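Local coordinates for protein L-lysine 6-oxidase (Marinomonas mediterranea, PDB 3WEU) that oxidises the epsilon-amino group of L-lysine with a cysteine tryptophylquinone cofactor, releasing ammonium and the hydrogen peroxide that makes it antibacterial, at residues Y343-L349 and A404-L410; Y287-A293 and F411-Q415; V256-S262 and I439-L445. All blocks are in the same frame, centred on the assembly; numbering follows the deposited sequence.

Interaction 1: residues Y343-L349 and A404-L410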
loop_
_atom_site.group_PDB
_atom_site.type_symbol
_atom_site.label_atom_id
_atom_site.label_comp_id
_atom_site.label_asym_id
_atom_site.label_seq_id
_atom_site.Cartn_x
_atom_site.Cartn_y
_atom_site.Cartn_z
ATOM N N TYR A 343 14.187 -32.617 -36.601
ATOM C CA TYR A 343 12.815 -32.802 -36.232
ATOM C C TYR A 343 12.615 -33.382 -34.827
ATOM O O TYR A 343 11.726 -32.967 -34.092
ATOM C CB TYR A 343 12.150 -33.784 -37.233
ATOM C CG TYR A 343 10.770 -34.207 -36.817
ATOM C CD1 TYR A 343 9.690 -33.387 -36.983
ATOM C CD2 TYR A 343 10.535 -35.452 -36.253
ATOM C CE1 TYR A 343 8.387 -33.796 -36.613
ATOM C CE2 TYR A 343 9.268 -35.868 -35.883
ATOM C CZ TYR A 343 8.181 -35.024 -36.066
ATOM O OH TYR A 343 6.907 -35.394 -35.647
ATOM N N ASN A 344 13.473 -34.318 -34.474
ATOM C CA ASN A 344 13.322 -35.002 -33.183
ATOM C C ASN A 344 13.699 -34.104 -32.018
ATOM O O ASN A 344 13.433 -34.450 -30.882
ATOM C CB ASN A 344 14.098 -36.289 -33.151
ATOM C CG ASN A 344 13.410 -37.401 -33.914
ATOM O OD1 ASN A 344 12.187 -37.502 -33.905
ATOM N ND2 ASN A 344 14.207 -38.362 -34.340
ATOM N N TYR A 345 14.269 -32.917 -32.300
ATOM C CA TYR A 345 14.461 -31.928 -31.250
ATOM C C TYR A 345 13.263 -31.050 -30.986
ATOM O O TYR A 345 13.283 -30.232 -30.010
ATOM C CB TYR A 345 15.671 -31.065 -31.594
ATOM C CG TYR A 345 17.038 -31.669 -31.293
ATOM C CD1 TYR A 345 17.314 -32.305 -30.049
ATOM C CD2 TYR A 345 18.076 -31.580 -32.208
ATOM C CE1 TYR A 345 18.618 -32.796 -29.755
ATOM C CE2 TYR A 345 19.362 -32.083 -31.924
ATOM C CZ TYR A 345 19.620 -32.635 -30.699
ATOM O OH TYR A 345 20.827 -33.071 -30.420
ATOM N N PHE A 346 12.210 -31.179 -31.807
ATOM C CA PHE A 346 10.942 -30.465 -31.556
ATOM C C PHE A 346 10.102 -31.245 -30.592
ATOM O O PHE A 346 10.027 -32.461 -30.666
ATOM C CB PHE A 346 10.215 -30.143 -32.853
ATOM C CG PHE A 346 10.862 -28.990 -33.604
ATOM C CD1 PHE A 346 12.101 -29.115 -34.190
ATOM C CD2 PHE A 346 10.200 -27.806 -33.694
ATOM C CE1 PHE A 346 12.707 -28.043 -34.834
ATOM C CE2 PHE A 346 10.759 -26.706 -34.317
ATOM C CZ PHE A 346 12.024 -26.809 -34.883
ATOM N N ARG A 347 9.509 -30.523 -29.621
ATOM C CA ARG A 347 8.547 -31.153 -28.710
ATOM C C ARG A 347 7.293 -31.581 -29.448
ATOM O O ARG A 347 6.678 -30.809 -30.231
ATOM C CB ARG A 347 8.163 -30.258 -27.540
ATOM C CG ARG A 347 9.329 -29.766 -26.695
ATOM C CD ARG A 347 8.828 -29.135 -25.374
ATOM N NE ARG A 347 10.027 -28.628 -24.726
ATOM C CZ ARG A 347 10.665 -27.493 -25.070
ATOM N NH1 ARG A 347 10.205 -26.660 -25.951
ATOM N NH2 ARG A 347 11.778 -27.177 -24.469
ATOM N N GLN A 348 6.936 -32.855 -29.232
ATOM C CA GLN A 348 5.625 -33.333 -29.639
ATOM C C GLN A 348 4.587 -32.606 -28.795
ATOM O O GLN A 348 4.910 -32.060 -27.713
ATOM C CB GLN A 348 5.589 -34.857 -29.455
ATOM C CG GLN A 348 6.547 -35.596 -30.383
ATOM C CD GLN A 348 6.080 -35.598 -31.841
ATOM O OE1 GLN A 348 4.930 -35.844 -32.118
ATOM N NE2 GLN A 348 6.939 -35.217 -32.749
ATOM N N LEU A 349 3.335 -32.588 -29.269
ATOM C CA LEU A 349 2.240 -31.969 -28.529
ATOM C C LEU A 349 1.716 -32.818 -27.397
ATOM O O LEU A 349 1.583 -34.016 -27.592
ATOM C CB LEU A 349 1.038 -31.592 -29.406
ATOM C CG LEU A 349 1.233 -30.323 -30.258
ATOM C CD1 LEU A 349 2.270 -30.574 -31.341
ATOM C CD2 LEU A 349 -0.089 -29.904 -30.898
ATOM N N ALA A 404 5.393 -26.042 -27.959
ATOM C CA ALA A 404 5.474 -26.882 -29.190
ATOM C C ALA A 404 4.918 -26.033 -30.303
ATOM O O ALA A 404 4.168 -25.039 -30.083
ATOM C CB ALA A 404 4.605 -28.145 -29.047
ATOM N N LEU A 405 5.246 -26.436 -31.523
ATOM C CA LEU A 405 4.531 -25.992 -32.671
ATOM C C LEU A 405 3.062 -26.430 -32.594
ATOM O O LEU A 405 2.645 -27.270 -31.739
ATOM C CB LEU A 405 5.159 -26.593 -33.910
ATOM C CG LEU A 405 6.607 -26.210 -34.206
ATOM C CD1 LEU A 405 7.159 -26.954 -35.400
ATOM C CD2 LEU A 405 6.807 -24.727 -34.431
ATOM N N ASP A 406 2.241 -25.900 -33.488
ATOM C CA ASP A 406 0.902 -26.435 -33.592
ATOM C C ASP A 406 0.934 -27.745 -34.376
ATOM O O ASP A 406 1.925 -28.073 -34.982
ATOM C CB ASP A 406 -0.146 -25.392 -34.090
ATOM C CG ASP A 406 -0.063 -25.034 -35.545
ATOM O OD1 ASP A 406 0.072 -25.957 -36.384
ATOM O OD2 ASP A 406 -0.268 -23.796 -35.895
ATOM N N ALA A 407 -0.145 -28.497 -34.306
ATOM C CA ALA A 407 -0.147 -29.862 -34.800
ATOM C C ALA A 407 0.081 -29.925 -36.302
ATOM O O ALA A 407 0.783 -30.810 -36.774
ATOM C CB ALA A 407 -1.446 -30.562 -34.430
ATOM N N THR A 408 -0.378 -28.910 -37.010
ATOM C CA THR A 408 -0.201 -28.871 -38.472
ATOM C C THR A 408 1.218 -28.484 -38.867
ATOM O O THR A 408 1.855 -29.150 -39.703
ATOM C CB THR A 408 -1.312 -28.046 -39.142
ATOM O OG1 THR A 408 -2.573 -28.668 -38.794
ATOM C CG2 THR A 408 -1.107 -27.954 -40.673
ATOM N N GLN A 409 1.782 -27.453 -38.184
ATOM C CA GLN A 409 3.163 -27.158 -38.424
ATOM C C GLN A 409 4.012 -28.358 -38.182
ATOM O O GLN A 409 4.940 -28.640 -38.916
ATOM C CB GLN A 409 3.623 -26.014 -37.534
ATOM C CG GLN A 409 2.955 -24.702 -37.793
ATOM C CD GLN A 409 3.376 -23.644 -36.772
ATOM O OE1 GLN A 409 3.205 -23.840 -35.543
ATOM N NE2 GLN A 409 3.991 -22.573 -37.258
ATOM N N LEU A 410 3.748 -29.058 -37.103
ATOM C CA LEU A 410 4.654 -30.154 -36.734
ATOM C C LEU A 410 4.484 -31.351 -37.677
ATOM O O LEU A 410 5.472 -32.006 -38.072
ATOM C CB LEU A 410 4.410 -30.536 -35.303
ATOM C CG LEU A 410 5.289 -31.628 -34.753
ATOM C CD1 LEU A 410 6.728 -31.136 -34.558
ATOM C CD2 LEU A 410 4.778 -32.231 -33.454
HETATM O O HOH W 1 5.009 -34.760 -37.235
HETATM O O HOH W 2 7.343 -28.419 -31.299
#
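Tyr343 and Leu410 meet where the C-terminal part of helix 336-344 packs against the start of helix 407-418, whose N-terminus is closed by an Asp406-Gln409 capping box. The tyrosine ring leaves its helix with CG anti to the backbone N (chi1 171°), which carries CE1 to 3.7 Å from Leu410 CD1. The two side chains cross at about a right angle, and Leu410 O lies at the ring edge, near its plane. A water bonded to both Tyr343 OH and Leu410 O adds a polar bridge beside this apolar touch.

After the helix, Phe346 turns inward: its CB rests on Leu410 CD1, while CD2 comes within 3.6 Å of Leu405 CD1. Arg347 contributes mainly backbone, its O sitting 3.6 Å from Ala404 CB and accepting a hydrogen bond from a second water, which in turn accepts from Leu405 N. Its guanidinium group is held outside the two segments, NE by Val363 O and NH1 by Leu403 O, just ahead of Ala404. Gln348 starts away from the partner segment, but a bend at chi2 (-72°) folds its amide back so that NE2 donates to Tyr343 OH at 2.9 Å, with the oxygen close to the amide plane. The folded amide also covers Leu410 CD2, whereas Gln348 O is buried without a polar partner in the model.

Leu349 closes the contact with both branches. CD1 lies 3.3 Å from Leu405 O and also packs on Leu410 CD2, the two leucines lying antiparallel side by side; CD2 reaches 3.8 Å from Ala407 CB. The helix start that receives it is held by reciprocal bonds: Asp406 N donates nearly straight to a lone pair of Gln409 OE1, and Gln409 N returns a bond of 2.9 Å to the syn side of Asp406 OD1, tilted out of the carboxylate plane.

Interaction 2: residues Y287-A293 and F411-Q415. With SO4 (sulfate ion), chain D.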
loop_
_atom_site.group_PDB
_atom_site.type_symbol
_atom_site.label_atom_id
_atom_site.label_comp_id
_atom_site.label_asym_id
_atom_site.label_seq_id
_atom_site.Cartn_x
_atom_site.Cartn_y
_atom_site.Cartn_z
ATOM N N TYR A 287 -3.744 -37.196 -39.829
ATOM C CA TYR A 287 -3.036 -36.684 -40.980
ATOM C C TYR A 287 -2.739 -37.807 -41.970
ATOM O O TYR A 287 -2.685 -38.972 -41.597
ATOM C CB TYR A 287 -1.741 -36.001 -40.563
ATOM C CG TYR A 287 -1.968 -34.690 -39.836
ATOM C CD1 TYR A 287 -2.141 -33.498 -40.532
ATOM C CD2 TYR A 287 -2.045 -34.664 -38.469
ATOM C CE1 TYR A 287 -2.342 -32.290 -39.859
ATOM C CE2 TYR A 287 -2.289 -33.485 -37.771
ATOM C CZ TYR A 287 -2.399 -32.291 -38.486
ATOM O OH TYR A 287 -2.668 -31.110 -37.815
ATOM N N LYS A 288 -2.564 -37.434 -43.218
ATOM C CA LYS A 288 -2.221 -38.383 -44.286
ATOM C C LYS A 288 -0.735 -38.433 -44.519
ATOM O O LYS A 288 -0.137 -37.432 -44.989
ATOM C CB LYS A 288 -2.939 -37.986 -45.587
ATOM C CG LYS A 288 -4.443 -38.019 -45.438
ATOM C CD LYS A 288 -5.121 -37.794 -46.771
ATOM C CE LYS A 288 -6.586 -38.035 -46.593
ATOM N NZ LYS A 288 -7.253 -37.738 -47.877
ATOM N N SER A 289 -0.141 -39.599 -44.222
ATOM C CA SER A 289 1.307 -39.751 -44.350
ATOM C C SER A 289 1.874 -39.682 -45.749
ATOM O O SER A 289 3.088 -39.542 -45.915
ATOM C CB SER A 289 1.808 -41.034 -43.646
ATOM O OG SER A 289 1.140 -42.152 -44.170
ATOM N N ASP A 290 1.038 -39.763 -46.776
ATOM C CA ASP A 290 1.527 -39.539 -48.111
ATOM C C ASP A 290 1.516 -38.079 -48.554
ATOM O O ASP A 290 1.946 -37.802 -49.657
ATOM C CB ASP A 290 0.781 -40.407 -49.141
ATOM C CG ASP A 290 -0.714 -40.289 -49.056
ATOM O OD1 ASP A 290 -1.243 -39.578 -48.169
ATOM O OD2 ASP A 290 -1.392 -40.985 -49.865
ATOM N N TYR A 291 1.139 -37.133 -47.677
ATOM C CA TYR A 291 1.092 -35.736 -48.061
ATOM C C TYR A 291 2.481 -35.212 -48.251
ATOM O O TYR A 291 3.336 -35.367 -47.375
ATOM C CB TYR A 291 0.375 -34.875 -46.998
ATOM C CG TYR A 291 0.266 -33.398 -47.398
ATOM C CD1 TYR A 291 -0.766 -32.970 -48.196
ATOM C CD2 TYR A 291 1.219 -32.412 -46.963
ATOM C CE1 TYR A 291 -0.884 -31.638 -48.586
ATOM C CE2 TYR A 291 1.100 -31.072 -47.367
ATOM C CZ TYR A 291 0.023 -30.694 -48.151
ATOM O OH TYR A 291 -0.175 -29.411 -48.606
ATOM N N VAL A 292 2.742 -34.619 -49.381
ATOM C CA VAL A 292 4.089 -34.115 -49.664
ATOM C C VAL A 292 4.179 -32.614 -49.360
ATOM O O VAL A 292 3.472 -31.793 -49.964
ATOM C CB VAL A 292 4.457 -34.414 -51.171
ATOM C CG1 VAL A 292 5.794 -33.810 -51.543
ATOM C CG2 VAL A 292 4.482 -35.927 -51.436
ATOM N N ALA A 293 4.993 -32.217 -48.374
ATOM C CA ALA A 293 5.073 -30.820 -47.975
ATOM C C ALA A 293 5.874 -30.071 -49.006
ATOM O O ALA A 293 6.511 -30.664 -49.907
ATOM C CB ALA A 293 5.747 -30.720 -46.585
ATOM N N PHE A 411 3.249 -31.592 -38.118
ATOM C CA PHE A 411 3.021 -32.628 -39.117
ATOM C C PHE A 411 3.877 -32.358 -40.392
ATOM O O PHE A 411 4.574 -33.211 -40.924
ATOM C CB PHE A 411 1.552 -32.687 -39.518
ATOM C CG PHE A 411 1.339 -33.514 -40.724
ATOM C CD1 PHE A 411 1.582 -34.867 -40.655
ATOM C CD2 PHE A 411 1.071 -32.934 -41.932
ATOM C CE1 PHE A 411 1.464 -35.670 -41.777
ATOM C CE2 PHE A 411 0.947 -33.713 -43.055
ATOM C CZ PHE A 411 1.158 -35.093 -42.993
ATOM N N LEU A 412 3.820 -31.133 -40.860
ATOM C CA LEU A 412 4.566 -30.758 -42.026
ATOM C C LEU A 412 6.061 -30.840 -41.827
ATOM O O LEU A 412 6.802 -31.311 -42.704
ATOM C CB LEU A 412 4.105 -29.390 -42.519
ATOM C CG LEU A 412 2.670 -29.218 -42.991
ATOM C CD1 LEU A 412 2.217 -27.783 -43.158
ATOM C CD2 LEU A 412 2.488 -29.888 -44.335
ATOM N N LEU A 413 6.538 -30.471 -40.647
ATOM C CA LEU A 413 7.923 -30.645 -40.323
ATOM C C LEU A 413 8.368 -32.112 -40.349
ATOM O O LEU A 413 9.420 -32.440 -40.876
ATOM C CB LEU A 413 8.295 -29.931 -38.968
ATOM C CG LEU A 413 9.802 -29.784 -38.737
ATOM C CD1 LEU A 413 10.440 -28.775 -39.700
ATOM C CD2 LEU A 413 10.056 -29.347 -37.292
ATOM N N GLY A 414 7.509 -33.005 -39.879
ATOM C CA GLY A 414 7.755 -34.443 -39.892
ATOM C C GLY A 414 7.772 -34.999 -41.321
ATOM O O GLY A 414 8.527 -35.931 -41.597
ATOM N N GLN A 415 6.945 -34.454 -42.221
ATOM C CA GLN A 415 6.995 -34.849 -43.606
ATOM C C GLN A 415 8.335 -34.442 -44.220
ATOM O O GLN A 415 8.975 -35.217 -44.948
ATOM C CB GLN A 415 5.830 -34.248 -44.380
ATOM C CG GLN A 415 4.448 -34.755 -43.989
ATOM C CD GLN A 415 4.368 -36.255 -43.981
ATOM O OE1 GLN A 415 4.652 -36.915 -42.949
ATOM N NE2 GLN A 415 3.971 -36.829 -45.107
HETATM S S SO4 D . -1.965 -38.212 -36.589
HETATM O O1 SO4 D . -2.225 -39.423 -35.807
HETATM O O2 SO4 D . -3.135 -37.781 -37.326
HETATM O O3 SO4 D . -1.538 -37.201 -35.616
HETATM O O4 SO4 D . -0.973 -38.346 -37.644
#
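The rings of Tyr287 and Phe411 form an offset stack, with centroids 4.5 Å apart and planes inclined by 13°. The side chains run antiparallel, so each ring also receives the other residue's CB on its face. Phe411 CB stands almost centrally over the tyrosine ring, 3.9 Å from its centroid and 9° off the normal. Tyr287 CB lies nearer the rim of the phenylalanine ring, and the opposite face of that ring is covered by Gln415 CG, 3.4 Å above the plane. Phe411 is therefore sandwiched between the loop and a residue one turn further along its own helix. At its edge, CZ approaches Lys288 O at 3.3 Å, with Tyr291 CB also near the ring plane.

A type I turn from Lys288 to Tyr291 presents two carbonyls to a single amide. Gln415 NE2 donates to Tyr291 O at 2.8 Å, in the carbonyl plane on a lone pair and essentially straight (176°). The same nitrogen donates to Ser289 O at 3.0 Å, but from well above that carbonyl plane. Both acceptors lie close to the amide plane, so the pair of bonds uses both N-H groups and fixes the rotation of the amide; a bend at chi2 of Gln415 turns the amide toward the two carbonyls. Beyond it, Tyr291 CE2 and Ala293 CB pack on Leu412 CD2.

A sulfate, probably from the crystallisation liquor, accepts a short 2.6 Å bond at O2 from Tyr287 N and has O3 at the tyrosine ring edge. In the fold, the loop straps one side of helix 407-418: Tyr287 also packs on helix 261-272, Leu412 touches Asp298 of helix 295-308, and the backbone of Ala293 bonds to that of Thr422 in strand 421-422.

Interaction 3: residues V256-S262 and I439-L445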
loop_
_atom_site.group_PDB
_atom_site.type_symbol
_atom_site.label_atom_id
_atom_site.label_comp_id
_atom_site.label_asym_id
_atom_site.label_seq_id
_atom_site.Cartn_x
_atom_site.Cartn_y
_atom_site.Cartn_z
ATOM N N VAL A 256 8.211 -12.014 -36.723
ATOM C CA VAL A 256 7.031 -12.864 -36.784
ATOM C C VAL A 256 7.117 -13.989 -35.738
ATOM O O VAL A 256 8.179 -14.583 -35.547
ATOM C CB VAL A 256 7.004 -13.472 -38.196
ATOM C CG1 VAL A 256 5.816 -14.390 -38.410
ATOM C CG2 VAL A 256 6.991 -12.371 -39.255
ATOM N N ASN A 257 5.994 -14.273 -35.103
ATOM C CA ASN A 257 5.862 -15.371 -34.161
ATOM C C ASN A 257 6.005 -16.713 -34.867
ATOM O O ASN A 257 5.483 -16.928 -35.953
ATOM C CB ASN A 257 4.522 -15.266 -33.418
ATOM C CG ASN A 257 4.446 -14.005 -32.547
ATOM O OD1 ASN A 257 4.963 -14.000 -31.444
ATOM N ND2 ASN A 257 3.871 -12.923 -33.071
ATOM N N ILE A 258 6.751 -17.619 -34.233
ATOM C CA ILE A 258 6.899 -18.947 -34.737
ATOM C C ILE A 258 5.565 -19.608 -35.082
ATOM O O ILE A 258 5.421 -20.166 -36.184
ATOM C CB ILE A 258 7.740 -19.815 -33.801
ATOM C CG1 ILE A 258 9.223 -19.386 -33.856
ATOM C CG2 ILE A 258 7.623 -21.313 -34.219
ATOM C CD1 ILE A 258 10.054 -19.861 -32.647
ATOM N N SER A 259 4.607 -19.525 -34.168
ATOM C CA SER A 259 3.217 -19.919 -34.459
ATOM C C SER A 259 2.342 -18.658 -34.305
ATOM O O SER A 259 2.203 -18.076 -33.209
ATOM C CB SER A 259 2.732 -21.071 -33.566
ATOM O OG SER A 259 3.637 -22.193 -33.599
ATOM N N THR A 260 1.851 -18.197 -35.435
ATOM C CA THR A 260 0.973 -17.029 -35.525
ATOM C C THR A 260 -0.480 -17.437 -35.367
ATOM O O THR A 260 -0.856 -18.628 -35.498
ATOM C CB THR A 260 1.079 -16.276 -36.862
ATOM O OG1 THR A 260 0.420 -17.030 -37.896
ATOM C CG2 THR A 260 2.533 -16.088 -37.294
ATOM N N LEU A 261 -1.331 -16.443 -35.151
ATOM C CA LEU A 261 -2.777 -16.756 -35.148
ATOM C C LEU A 261 -3.306 -17.225 -36.482
ATOM O O LEU A 261 -4.259 -18.034 -36.549
ATOM C CB LEU A 261 -3.560 -15.574 -34.639
ATOM C CG LEU A 261 -4.796 -15.720 -33.758
ATOM C CD1 LEU A 261 -6.046 -15.536 -34.530
ATOM C CD2 LEU A 261 -4.881 -16.924 -32.791
ATOM N N SER A 262 -2.667 -16.822 -37.584
ATOM C CA SER A 262 -2.973 -17.491 -38.873
ATOM C C SER A 262 -2.640 -18.987 -38.879
ATOM O O SER A 262 -3.477 -19.796 -39.308
ATOM C CB SER A 262 -2.333 -16.808 -40.069
ATOM O OG SER A 262 -2.649 -17.462 -41.297
ATOM N N ILE A 439 -4.187 -11.642 -39.172
ATOM C CA ILE A 439 -3.953 -12.453 -37.983
ATOM C C ILE A 439 -2.607 -13.156 -37.972
ATOM O O ILE A 439 -2.178 -13.621 -36.933
ATOM C CB ILE A 439 -5.089 -13.426 -37.716
ATOM C CG1 ILE A 439 -5.372 -14.288 -38.910
ATOM C CG2 ILE A 439 -6.338 -12.651 -37.332
ATOM C CD1 ILE A 439 -6.220 -15.497 -38.506
ATOM N N GLY A 440 -1.915 -13.201 -39.097
ATOM C CA GLY A 440 -0.545 -13.737 -39.139
ATOM C C GLY A 440 0.404 -12.818 -38.403
ATOM O O GLY A 440 1.490 -13.266 -37.994
ATOM N N ASN A 441 -0.049 -11.585 -38.150
ATOM C CA ASN A 441 0.706 -10.654 -37.290
ATOM C C ASN A 441 0.338 -10.664 -35.816
ATOM O O ASN A 441 0.775 -9.796 -35.079
ATOM C CB ASN A 441 0.606 -9.279 -37.910
ATOM C CG ASN A 441 1.331 -9.234 -39.240
ATOM O OD1 ASN A 441 2.470 -9.664 -39.312
ATOM N ND2 ASN A 441 0.689 -8.739 -40.268
ATOM N N CYS A 442 -0.503 -11.629 -35.409
ATOM C CA CYS A 442 -0.864 -11.836 -34.007
ATOM C C CYS A 442 -0.283 -13.143 -33.480
ATOM O O CYS A 442 0.039 -14.083 -34.240
ATOM C CB CYS A 442 -2.356 -11.964 -33.877
ATOM S SG CYS A 442 -3.308 -10.462 -34.364
ATOM N N VAL A 443 -0.091 -13.159 -32.189
ATOM C CA VAL A 443 0.460 -14.302 -31.489
ATOM C C VAL A 443 -0.503 -15.511 -31.602
ATOM O O VAL A 443 -1.697 -15.400 -31.358
ATOM C CB VAL A 443 0.710 -13.946 -29.981
ATOM C CG1 VAL A 443 0.903 -15.235 -29.146
ATOM C CG2 VAL A 443 1.952 -13.060 -29.865
ATOM N N GLY A 444 0.029 -16.656 -31.984
ATOM C CA GLY A 444 -0.696 -17.922 -31.928
ATOM C C GLY A 444 -0.413 -18.765 -30.688
ATOM O O GLY A 444 -1.326 -19.192 -29.996
ATOM N N LEU A 445 0.856 -18.945 -30.352
ATOM C CA LEU A 445 1.222 -19.736 -29.196
ATOM C C LEU A 445 2.461 -19.111 -28.570
ATOM O O LEU A 445 3.244 -18.483 -29.296
ATOM C CB LEU A 445 1.603 -21.143 -29.610
ATOM C CG LEU A 445 0.529 -22.015 -30.225
ATOM C CD1 LEU A 445 1.142 -23.242 -30.816
ATOM C CD2 LEU A 445 -0.421 -22.345 -29.075
HETATM O O HOH W 3 3.500 -12.790 -36.016
HETATM O O HOH W 4 4.949 -16.040 -29.545
HETATM O O HOH W 5 5.128 -19.521 -31.159
#
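Thr260 faces Gly440 with OG1 set between its backbone N and carbonyl carbon (chi1 74°), a rotamer that serves its place as N-cap of helix 261-272 and leaves CG2 lying 3.1 Å from Gly440 O. Ile439 likewise has CG1 between its backbone N and carbonyl carbon (chi1 54°), which sets CG1 against Ser262 and lets CD1 rest against Leu261 O and Ser262 CA. Separately, Ile439 CB meets Leu261 CD1 at 3.9 Å.

The motif is a lone beta bridge, pairing Thr260 with Val443 just ahead of the helix. Leu261 N donates to Cys442 O at 2.9 Å from above the carbonyl plane, and Thr260 CA makes a CA-H...O contact to the same oxygen. On the other side of the bridge, Ser259 O is gripped by two successive amides, Gly444 N at 2.9 Å and Leu445 N at 3.3 Å, reaching it from the same face. Gly444 packs backbone to backbone here, its CA close to Thr260 C. The type I turn from Ile439 to Cys442 brings Ile439 O to Ser262 N in a weak bond.

Asn257 lays its amide across Val443 CG2, and its ND2 donates to Gln584 OE1, three residues after Trp581, the residue that becomes the quinone. The contact thus joins the start of helix 261-272 to the 439-445 loop and to the chain that follows the cofactor tryptophan in sequence. Three waters complete the seam; one accepts from both Asn257 N and Asn257 ND2 and donates to Gly440 O at 2.9 Å.

Overall arrangement
Helix 407-418 ties interactions 1 and 2 together: its first turn serves the former and its next turn the latter, with centres 12 Å apart. They meet directly where Thr408 OG1 lies 2.6 Å from Tyr287 OH, a probable hydrogen bond. Interaction 3, 16 Å from interaction 1 between centres, joins it through Gln409, whose OE1 is 2.6 Å from Ser259 OG and whose NE2 is 3.0 Å from Ile258 O. The capping-box glutamine therefore links two helix starts. Interactions 2 and 3 do not touch; their nearest atoms are about 9 Å apart. Interaction 3 connects, through Gln584, to the chain just after the cofactor tryptophan in sequence.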